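Local coordinates for oligoribonuclease (Colwellia psychrerythraea, PDB 6A4D) that hydrolyses short RNA oligonucleotides as a 3'-to-5' exonuclease of the DEDD family, at the interface of chains A and B. Numbering follows the deposited sequence. Chains: chain A/B, Oligoribonuclease.

Contact 1: the interface of chains A and B. Residues chain A 140, 174, 178, 182, 184; chain B 143, 147, 182.
A largely apolar patch of the two-fold symmetric dimer interface joins B:Trp147 and B:Leu143 of one oligoribonuclease subunit to A:Arg178, A:Leu174 and A:Phe182 of the other, and it helps hold together the homodimer in which enzymes of this family typically work. A:Arg178 lies across one face of the B:Trp147 indole: NE stands 3.7 Å from the centroid of the six-membered ring of B:Trp147, and NH1 covers the five-membered ring, a cation-pi contact with guanidinium and indole planes 28° apart. With CG anti to the backbone N (chi1 -170°) and the chain extended as far as NE, the arginine carries CG over CH2 and CZ3 of the indole and CD near CZ2. CD1 of A:Leu174 lies 4.0 Å from CH2 of B:Trp147. B:Leu143, from the tryptophan's own helix, backs the opposite face through CD2. At the rim A:Phe182 turns its face to the indole, the planes 85° apart, with CZ3 of B:Trp147 4.0 Å from A:Phe182 CD2. The other face of that phenylalanine meets B:Phe182, the two side chains running side by side and the rings offset, CE1 to CE1 at 3.5 Å. B:Leu143 also meets A:Ile140 tip to tip, their CD1 methyls 3.7 Å apart. In the fold, helix 137-147 of chain B presents the tryptophan to helix 163-180 and the C-terminal tail of chain A, where A:Phe182 and B:Phe182 form an antiparallel beta bridge.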
ATOM      1  N   ILE A 140       9.041  -5.750   0.231  1.00 28.96           N
ATOM      2  CA  ILE A 140      10.437  -6.193   0.424  1.00 30.28           C
ATOM      3  C   ILE A 140      10.495  -7.619  -0.050  1.00 29.68           C
ATOM      4  O   ILE A 140      11.450  -7.997  -0.662  1.00 24.72           O
ATOM      5  CB  ILE A 140      10.926  -6.098   1.893  1.00 32.41           C
ATOM      6  CG1 ILE A 140      10.781  -4.643   2.356  1.00 35.60           C
ATOM      7  CG2 ILE A 140      12.431  -6.472   2.003  1.00 30.51           C
ATOM      8  CD1 ILE A 140      10.554  -4.596   3.817  1.00 43.04           C
ATOM      9  N   LEU A 174      10.259  -9.393   8.423  1.00 27.91           N
ATOM     10  CA  LEU A 174      11.000  -8.166   8.257  1.00 27.34           C
ATOM     11  C   LEU A 174      12.329  -8.204   9.013  1.00 26.53           C
ATOM     12  O   LEU A 174      13.314  -7.661   8.534  1.00 24.16           O
ATOM     13  CB  LEU A 174      10.161  -6.945   8.657  1.00 26.53           C
ATOM     14  CG  LEU A 174      10.839  -5.577   8.511  1.00 27.79           C
ATOM     15  CD1 LEU A 174      11.220  -5.244   7.079  1.00 30.29           C
ATOM     16  CD2 LEU A 174       9.981  -4.473   9.098  1.00 27.88           C
ATOM     17  N   ARG A 178      15.871  -7.566   7.532  1.00 28.22           N
ATOM     18  CA  ARG A 178      16.804  -6.696   8.213  1.00 31.61           C
ATOM     19  C   ARG A 178      18.224  -7.295   8.321  1.00 32.81           C
ATOM     20  O   ARG A 178      19.216  -6.622   8.042  1.00 32.18           O
ATOM     21  CB  ARG A 178      16.278  -6.379   9.613  1.00 35.61           C
ATOM     22  CG  ARG A 178      17.106  -5.294  10.246  1.00 39.64           C
ATOM     23  CD  ARG A 178      16.624  -4.950  11.625  1.00 45.44           C
ATOM     24  NE  ARG A 178      17.094  -3.610  11.899  1.00 59.28           N
ATOM     25  CZ  ARG A 178      17.204  -3.084  13.101  1.00 62.91           C
ATOM     26  NH1 ARG A 178      17.665  -1.846  13.212  1.00 58.29           N
ATOM     27  NH2 ARG A 178      16.821  -3.781  14.174  1.00 69.73           N
ATOM     28  N   PHE A 182      19.282  -6.145   4.048  1.00 30.83           N
ATOM     29  CA  PHE A 182      19.596  -4.768   4.183  1.00 29.96           C
ATOM     30  C   PHE A 182      20.996  -4.627   4.691  1.00 36.11           C
ATOM     31  O   PHE A 182      21.446  -5.432   5.489  1.00 33.81           O
ATOM     32  CB  PHE A 182      18.623  -4.159   5.201  1.00 30.47           C
ATOM     33  CG  PHE A 182      17.276  -3.879   4.636  1.00 28.84           C
ATOM     34  CD1 PHE A 182      17.072  -2.758   3.840  1.00 31.17           C
ATOM     35  CD2 PHE A 182      16.241  -4.738   4.829  1.00 32.17           C
ATOM     36  CE1 PHE A 182      15.825  -2.471   3.308  1.00 31.79           C
ATOM     37  CE2 PHE A 182      14.982  -4.481   4.259  1.00 31.42           C
ATOM     38  CZ  PHE A 182      14.789  -3.346   3.515  1.00 30.22           C
ATOM     39  N   LEU A 184      22.538  -1.671   6.366  1.00 57.13           N
ATOM     40  CA  LEU A 184      22.489  -1.126   7.741  1.00 65.54           C
ATOM     41  C   LEU A 184      23.390  -1.806   8.793  1.00 65.30           C
ATOM     42  O   LEU A 184      24.620  -1.845   8.678  1.00 71.31           O
ATOM     43  CB  LEU A 184      21.040  -1.133   8.264  1.00 69.45           C
ATOM     44  CG  LEU A 184      20.446  -2.423   8.869  1.00 69.68           C
ATOM     45  CD1 LEU A 184      20.569  -2.523  10.378  1.00 71.92           C
ATOM     46  CD2 LEU A 184      18.980  -2.459   8.537  1.00 80.05           C
TER
ATOM     47  N   LEU B 143      11.767   2.696   6.228  1.00 30.40           N
ATOM     48  CA  LEU B 143      12.801   1.926   6.904  1.00 27.78           C
ATOM     49  C   LEU B 143      14.108   2.675   6.939  1.00 25.85           C
ATOM     50  O   LEU B 143      14.814   2.579   7.897  1.00 33.77           O
ATOM     51  CB  LEU B 143      12.987   0.569   6.232  1.00 31.50           C
ATOM     52  CG  LEU B 143      11.795  -0.385   6.335  1.00 33.20           C
ATOM     53  CD1 LEU B 143      11.960  -1.551   5.364  1.00 40.17           C
ATOM     54  CD2 LEU B 143      11.602  -0.870   7.752  1.00 32.32           C
ATOM     55  N   TRP B 147      16.460   3.209  10.126  1.00 28.36           N
ATOM     56  CA  TRP B 147      17.553   2.301  10.197  1.00 29.05           C
ATOM     57  C   TRP B 147      18.858   2.853   9.624  1.00 27.48           C
ATOM     58  O   TRP B 147      19.915   2.428  10.059  1.00 28.85           O
ATOM     59  CB  TRP B 147      17.239   0.979   9.472  1.00 30.90           C
ATOM     60  CG  TRP B 147      16.236   0.139  10.099  1.00 31.77           C
ATOM     61  CD1 TRP B 147      15.613   0.342  11.289  1.00 32.26           C
ATOM     62  CD2 TRP B 147      15.632  -1.018   9.528  1.00 32.87           C
ATOM     63  NE1 TRP B 147      14.672  -0.615  11.495  1.00 32.26           N
ATOM     64  CE2 TRP B 147      14.652  -1.467  10.441  1.00 30.77           C
ATOM     65  CE3 TRP B 147      15.825  -1.718   8.351  1.00 33.78           C
ATOM     66  CZ2 TRP B 147      13.889  -2.620  10.241  1.00 33.47           C
ATOM     67  CZ3 TRP B 147      15.023  -2.883   8.125  1.00 34.87           C
ATOM     68  CH2 TRP B 147      14.069  -3.304   9.074  1.00 32.91           C
ATOM     69  N   PHE B 182      20.491  -1.867   0.485  1.00 36.41           N
ATOM     70  CA  PHE B 182      20.363  -3.320   0.358  1.00 32.57           C
ATOM     71  C   PHE B 182      21.735  -3.917   0.267  1.00 33.62           C
ATOM     72  O   PHE B 182      22.685  -3.310  -0.161  1.00 32.99           O
ATOM     73  CB  PHE B 182      19.497  -3.726  -0.854  1.00 32.08           C
ATOM     74  CG  PHE B 182      18.010  -3.383  -0.681  1.00 32.02           C
ATOM     75  CD1 PHE B 182      17.152  -4.249  -0.038  1.00 33.65           C
ATOM     76  CD2 PHE B 182      17.491  -2.170  -1.113  1.00 27.86           C
ATOM     77  CE1 PHE B 182      15.780  -3.942   0.130  1.00 35.10           C
ATOM     78  CE2 PHE B 182      16.121  -1.877  -0.981  1.00 30.85           C
ATOM     79  CZ  PHE B 182      15.277  -2.724  -0.339  1.00 27.23           C
TER

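Contact 2: the interface of chains A and B. Residues chain A 139, 143, 147, 182; chain B 135, 140, 174, 182.
A:Leu143 and B:Ile140 reach toward each other tip to tip, CD1 to CD1 at 3.5 Å, a contact tighter than usual for two methyl groups. The leucine divides its branches between partners. While CD1 also touches CZ of B:Phe182, CD2 serves B:Leu135: the side chains of A:Leu143 and B:Leu135 cross at about a right angle, CD2 of the former 3.6 Å from CD1 of the latter. B:Leu135 holds its CG anti to the backbone N (chi1 -163°), which turns the branch toward helix 137-147 of chain A; there its CD2 meets the CG2 methyl of A:Thr139 at 4.0 Å. On the other flank A:Trp147 drives the rim of its six-membered ring at the face of B:Phe182. The planes stand 87° apart, and CZ3 of A:Trp147 approaches CD2 of B:Phe182 to 3.7 Å. The neighbouring indole corner, CH2, rests on B:Leu174, 4.0 Å from CG. B:Phe182 is thus packed on both faces, by the indole rim on one and by A:Phe182 on the other. Without the ring, as with an alanine at B:Phe182, the rim of A:Trp147 and the CD1 methyl of A:Leu143 would probably be left without their aromatic partner, and a gap would open beside A:Phe182. The patch sits where helix 137-147 of chain A meets its own counterpart in chain B, flanked by strand 134-136, helix 163-180 and the C-terminal tail of chain B.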
ATOM      1  N   THR A 139       6.333  -5.620  -0.112  1.00 24.15           N
ATOM      2  CA  THR A 139       7.201  -4.878  -1.031  1.00 26.42           C
ATOM      3  C   THR A 139       8.583  -5.443  -0.971  1.00 24.32           C
ATOM      4  O   THR A 139       9.223  -5.630  -1.998  1.00 24.07           O
ATOM      5  CB  THR A 139       7.250  -3.381  -0.655  1.00 28.81           C
ATOM      6  OG1 THR A 139       6.037  -2.768  -1.108  1.00 29.01           O
ATOM      7  CG2 THR A 139       8.504  -2.633  -1.187  1.00 29.22           C
ATOM      8  N   LEU A 143      11.009  -7.377  -3.760  1.00 25.23           N
ATOM      9  CA  LEU A 143      12.391  -7.090  -4.056  1.00 26.14           C
ATOM     10  C   LEU A 143      13.267  -8.301  -3.833  1.00 27.22           C
ATOM     11  O   LEU A 143      14.171  -8.566  -4.627  1.00 26.59           O
ATOM     12  CB  LEU A 143      12.916  -5.843  -3.353  1.00 27.34           C
ATOM     13  CG  LEU A 143      12.113  -4.573  -3.744  1.00 30.42           C
ATOM     14  CD1 LEU A 143      12.365  -3.398  -2.847  1.00 30.92           C
ATOM     15  CD2 LEU A 143      12.313  -4.132  -5.186  1.00 33.32           C
ATOM     16  N   TRP A 147      15.904  -9.847  -6.416  1.00 34.73           N
ATOM     17  CA  TRP A 147      17.265  -9.452  -6.221  1.00 31.09           C
ATOM     18  C   TRP A 147      17.996 -10.468  -5.360  1.00 32.88           C
ATOM     19  O   TRP A 147      19.203 -10.537  -5.436  1.00 31.31           O
ATOM     20  CB  TRP A 147      17.373  -8.067  -5.532  1.00 30.07           C
ATOM     21  CG  TRP A 147      16.870  -6.902  -6.304  1.00 32.65           C
ATOM     22  CD1 TRP A 147      16.476  -6.893  -7.593  1.00 31.70           C
ATOM     23  CD2 TRP A 147      16.705  -5.541  -5.823  1.00 28.28           C
ATOM     24  NE1 TRP A 147      16.048  -5.630  -7.944  1.00 35.02           N
ATOM     25  CE2 TRP A 147      16.187  -4.789  -6.876  1.00 30.57           C
ATOM     26  CE3 TRP A 147      16.869  -4.930  -4.592  1.00 27.85           C
ATOM     27  CZ2 TRP A 147      15.911  -3.446  -6.761  1.00 33.88           C
ATOM     28  CZ3 TRP A 147      16.624  -3.578  -4.470  1.00 28.12           C
ATOM     29  CH2 TRP A 147      16.119  -2.851  -5.532  1.00 30.18           C
ATOM     30  N   PHE A 182      19.282  -6.145   4.048  1.00 30.83           N
ATOM     31  CA  PHE A 182      19.596  -4.768   4.183  1.00 29.96           C
ATOM     32  C   PHE A 182      20.996  -4.627   4.691  1.00 36.11           C
ATOM     33  O   PHE A 182      21.446  -5.432   5.489  1.00 33.81           O
ATOM     34  CB  PHE A 182      18.623  -4.159   5.201  1.00 30.47           C
ATOM     35  CG  PHE A 182      17.276  -3.879   4.636  1.00 28.84           C
ATOM     36  CD1 PHE A 182      17.072  -2.758   3.840  1.00 31.17           C
ATOM     37  CD2 PHE A 182      16.241  -4.738   4.829  1.00 32.17           C
ATOM     38  CE1 PHE A 182      15.825  -2.471   3.308  1.00 31.79           C
ATOM     39  CE2 PHE A 182      14.982  -4.481   4.259  1.00 31.42           C
ATOM     40  CZ  PHE A 182      14.789  -3.346   3.515  1.00 30.22           C
TER
ATOM     41  N   LEU B 135       4.698  -2.620  -4.795  1.00 33.94           N
ATOM     42  CA  LEU B 135       6.094  -2.385  -4.531  1.00 32.50           C
ATOM     43  C   LEU B 135       6.167  -0.882  -4.236  1.00 32.85           C
ATOM     44  O   LEU B 135       6.285  -0.076  -5.148  1.00 35.08           O
ATOM     45  CB  LEU B 135       6.917  -2.779  -5.734  1.00 32.69           C
ATOM     46  CG  LEU B 135       8.370  -2.951  -5.454  1.00 33.93           C
ATOM     47  CD1 LEU B 135       9.073  -3.489  -6.699  1.00 43.42           C
ATOM     48  CD2 LEU B 135       8.997  -1.660  -5.008  1.00 31.36           C
ATOM     49  N   ILE B 140      10.376   1.613   1.759  1.00 22.47           N
ATOM     50  CA  ILE B 140      11.839   1.582   1.937  1.00 25.45           C
ATOM     51  C   ILE B 140      12.329   2.890   2.591  1.00 24.75           C
ATOM     52  O   ILE B 140      13.242   2.880   3.431  1.00 26.85           O
ATOM     53  CB  ILE B 140      12.610   1.223   0.637  1.00 25.02           C
ATOM     54  CG1 ILE B 140      12.152  -0.154   0.194  1.00 29.47           C
ATOM     55  CG2 ILE B 140      14.131   1.090   0.914  1.00 23.88           C
ATOM     56  CD1 ILE B 140      12.140  -0.287  -1.278  1.00 33.84           C
ATOM     57  N   LEU B 174      14.694   4.279  -5.626  1.00 29.90           N
ATOM     58  CA  LEU B 174      14.943   2.871  -5.396  1.00 33.54           C
ATOM     59  C   LEU B 174      16.357   2.402  -5.800  1.00 33.24           C
ATOM     60  O   LEU B 174      16.914   1.531  -5.138  1.00 28.86           O
ATOM     61  CB  LEU B 174      13.909   2.002  -6.101  1.00 33.10           C
ATOM     62  CG  LEU B 174      13.957   0.517  -5.772  1.00 33.34           C
ATOM     63  CD1 LEU B 174      13.843   0.202  -4.274  1.00 30.79           C
ATOM     64  CD2 LEU B 174      12.880  -0.203  -6.587  1.00 33.48           C
ATOM     65  N   PHE B 182      20.491  -1.867   0.485  1.00 36.41           N
ATOM     66  CA  PHE B 182      20.363  -3.320   0.358  1.00 32.57           C
ATOM     67  C   PHE B 182      21.735  -3.917   0.267  1.00 33.62           C
ATOM     68  O   PHE B 182      22.685  -3.310  -0.161  1.00 32.99           O
ATOM     69  CB  PHE B 182      19.497  -3.726  -0.854  1.00 32.08           C
ATOM     70  CG  PHE B 182      18.010  -3.383  -0.681  1.00 32.02           C
ATOM     71  CD1 PHE B 182      17.152  -4.249  -0.038  1.00 33.65           C
ATOM     72  CD2 PHE B 182      17.491  -2.170  -1.113  1.00 27.86           C
ATOM     73  CE1 PHE B 182      15.780  -3.942   0.130  1.00 35.10           C
ATOM     74  CE2 PHE B 182      16.121  -1.877  -0.981  1.00 30.85           C
ATOM     75  CZ  PHE B 182      15.277  -2.724  -0.339  1.00 27.23           C
TER

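Contact 3: the interface of chains A and B. Residues chain A 111, 138, 141-142, 145; chain B 106, 131, 133.
B:Arg133 reaches across the dimer to A:Glu142 in a charged patch of this DEDD-family exonuclease, its NH1 forming a salt bridge and hydrogen bond of 2.7 Å with carboxylate oxygen OE2. The bond is fairly straight, 157° at the hydrogen, and lies in the guanidinium plane, meeting OE2 nearly along its C-O axis. Carboxylate and guanidinium planes are 41° apart, and the bond runs through OE2 rather than as a flat two-pronged clasp. OE2 is gripped a second time from its own helix: the side-chain amine NZ of A:Lys145 bonds to it at 2.9 Å from the syn side, tilted out of the carboxylate plane. Two basic groups thus converge on one acidic oxygen and would probably favour its negative charge. Over one face of the guanidinium passes the aliphatic part of A:Lys141, CE lying 3.7 Å from CZ of B:Arg133. A bend in the last two torsions of that lysine (chi4 -68°) leaves NZ farther off, 4.5 Å from NH2 of B:Arg133. Nearer the backbone, CD of the arginine packs against CG of A:Glu142 and CB of A:Ser138. In the second shell, the backbone N of B:Arg133 bonds to ND1 of B:His131 at 3.1 Å, in the imidazole plane, tying together the loop that launches the arginine. A:Ser111, A:Ser138 and A:Lys141 also line the pocket of the bound p-nitrophenyl ester of thymidine 5'-monophosphate (pNP-TMP).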
ATOM      1  N   SER A 111       1.097  -6.668   2.620  1.00 34.10           N
ATOM      2  CA  SER A 111      -0.019  -6.178   1.782  1.00 33.76           C
ATOM      3  C   SER A 111      -0.992  -5.359   2.631  1.00 32.11           C
ATOM      4  O   SER A 111      -2.245  -5.473   2.549  1.00 31.48           O
ATOM      5  CB  SER A 111      -0.701  -7.330   1.020  1.00 30.92           C
ATOM      6  OG  SER A 111       0.096  -7.702  -0.079  1.00 35.73           O
ATOM      7  N   SER A 138       5.610  -7.015   2.148  1.00 27.48           N
ATOM      8  CA  SER A 138       5.509  -7.694   0.867  1.00 27.78           C
ATOM      9  C   SER A 138       6.150  -6.916  -0.257  1.00 25.82           C
ATOM     10  O   SER A 138       6.507  -7.518  -1.229  1.00 25.60           O
ATOM     11  CB  SER A 138       4.055  -7.974   0.496  1.00 28.86           C
ATOM     12  OG  SER A 138       3.465  -8.715   1.507  1.00 28.83           O
ATOM     13  N   LYS A 141       9.427  -8.365   0.197  1.00 28.12           N
ATOM     14  CA  LYS A 141       9.317  -9.687  -0.429  1.00 30.51           C
ATOM     15  C   LYS A 141       9.431  -9.710  -1.950  1.00 30.87           C
ATOM     16  O   LYS A 141      10.154 -10.538  -2.518  1.00 29.76           O
ATOM     17  CB  LYS A 141       8.038 -10.368   0.004  1.00 30.83           C
ATOM     18  CG  LYS A 141       8.108 -11.875  -0.175  1.00 30.77           C
ATOM     19  CD  LYS A 141       6.727 -12.436  -0.462  1.00 33.89           C
ATOM     20  CE  LYS A 141       5.723 -12.111   0.638  1.00 30.97           C
ATOM     21  NZ  LYS A 141       6.042 -12.812   1.901  1.00 31.76           N
ATOM     22  N   GLU A 142       8.768  -8.773  -2.613  1.00 27.00           N
ATOM     23  CA  GLU A 142       8.907  -8.685  -4.051  1.00 25.99           C
ATOM     24  C   GLU A 142      10.316  -8.264  -4.493  1.00 29.66           C
ATOM     25  O   GLU A 142      10.764  -8.761  -5.517  1.00 29.11           O
ATOM     26  CB  GLU A 142       7.862  -7.795  -4.640  1.00 27.46           C
ATOM     27  CG  GLU A 142       6.412  -8.360  -4.517  1.00 28.22           C
ATOM     28  CD  GLU A 142       6.202  -9.600  -5.414  1.00 33.86           C
ATOM     29  OE1 GLU A 142       6.660  -9.552  -6.569  1.00 36.42           O
ATOM     30  OE2 GLU A 142       5.630 -10.629  -4.946  1.00 37.35           O
ATOM     31  N   LYS A 145      12.464 -11.566  -3.971  1.00 29.86           N
ATOM     32  CA  LYS A 145      12.206 -12.427  -5.129  1.00 30.77           C
ATOM     33  C   LYS A 145      13.114 -12.185  -6.324  1.00 32.30           C
ATOM     34  O   LYS A 145      13.632 -13.107  -6.928  1.00 33.19           O
ATOM     35  CB  LYS A 145      10.757 -12.380  -5.562  1.00 32.83           C
ATOM     36  CG  LYS A 145       9.867 -13.098  -4.568  1.00 33.41           C
ATOM     37  CD  LYS A 145       8.412 -12.730  -4.696  1.00 38.10           C
ATOM     38  CE  LYS A 145       7.963 -12.832  -6.132  1.00 43.00           C
ATOM     39  NZ  LYS A 145       6.505 -13.077  -6.152  1.00 42.40           N
TER
ATOM     40  N   PRO B 106       3.924  -6.449  -9.479  1.00 38.85           N
ATOM     41  CA  PRO B 106       3.123  -5.608  -8.593  1.00 35.07           C
ATOM     42  C   PRO B 106       3.037  -4.212  -9.150  1.00 34.91           C
ATOM     43  O   PRO B 106       3.773  -3.864 -10.096  1.00 33.48           O
ATOM     44  CB  PRO B 106       3.946  -5.622  -7.288  1.00 34.04           C
ATOM     45  CG  PRO B 106       5.355  -5.789  -7.745  1.00 32.80           C
ATOM     46  CD  PRO B 106       5.258  -6.734  -8.900  1.00 35.59           C
ATOM     47  N   HIS B 131      -0.285  -8.160 -10.419  1.00 36.95           N
ATOM     48  CA  HIS B 131      -0.288  -8.944  -9.175  1.00 34.86           C
ATOM     49  C   HIS B 131      -0.984  -8.105  -8.091  1.00 31.67           C
ATOM     50  O   HIS B 131      -1.023  -6.882  -8.224  1.00 34.57           O
ATOM     51  CB  HIS B 131       1.167  -9.190  -8.756  1.00 36.09           C
ATOM     52  CG  HIS B 131       1.336 -10.229  -7.698  1.00 35.19           C
ATOM     53  ND1 HIS B 131       0.994 -10.028  -6.378  1.00 36.32           N
ATOM     54  CD2 HIS B 131       1.847 -11.474  -7.760  1.00 36.27           C
ATOM     55  CE1 HIS B 131       1.272 -11.112  -5.679  1.00 36.18           C
ATOM     56  NE2 HIS B 131       1.797 -12.003  -6.492  1.00 33.42           N
ATOM     57  N   ARG B 133      -0.042  -7.430  -5.106  1.00 34.23           N
ATOM     58  CA  ARG B 133       0.938  -6.711  -4.292  1.00 28.56           C
ATOM     59  C   ARG B 133       1.322  -5.380  -4.852  1.00 32.23           C
ATOM     60  O   ARG B 133       1.237  -5.160  -6.065  1.00 30.99           O
ATOM     61  CB  ARG B 133       2.206  -7.529  -4.095  1.00 30.90           C
ATOM     62  CG  ARG B 133       1.943  -8.662  -3.128  1.00 32.61           C
ATOM     63  CD  ARG B 133       3.173  -9.512  -2.924  1.00 31.73           C
ATOM     64  NE  ARG B 133       2.858 -10.679  -2.096  1.00 29.90           N
ATOM     65  CZ  ARG B 133       3.384 -11.905  -2.242  1.00 34.14           C
ATOM     66  NH1 ARG B 133       4.303 -12.159  -3.182  1.00 35.64           N
ATOM     67  NH2 ARG B 133       2.993 -12.892  -1.431  1.00 31.88           N
TER

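Contact 1 and contact 2 adjoin, the centres of their C-alpha atoms about 8 Å apart, and share A:Phe182 and B:Phe182, which lie between the two tryptophans. Contact 3 lies about 10 Å from contact 2 and 16 Å from contact 1, again between C-alpha centres. Helix 137-147 of chain A contributes to all three: its mainly apolar residues serve the first two, its charged residues and A:Ser138 the third. An aromatic and aliphatic core is therefore flanked by a charged patch, which two-fold symmetry repeats with the chains exchanged. Because that helix also supplies ligand-pocket residues, dimer formation may help to shape the active site.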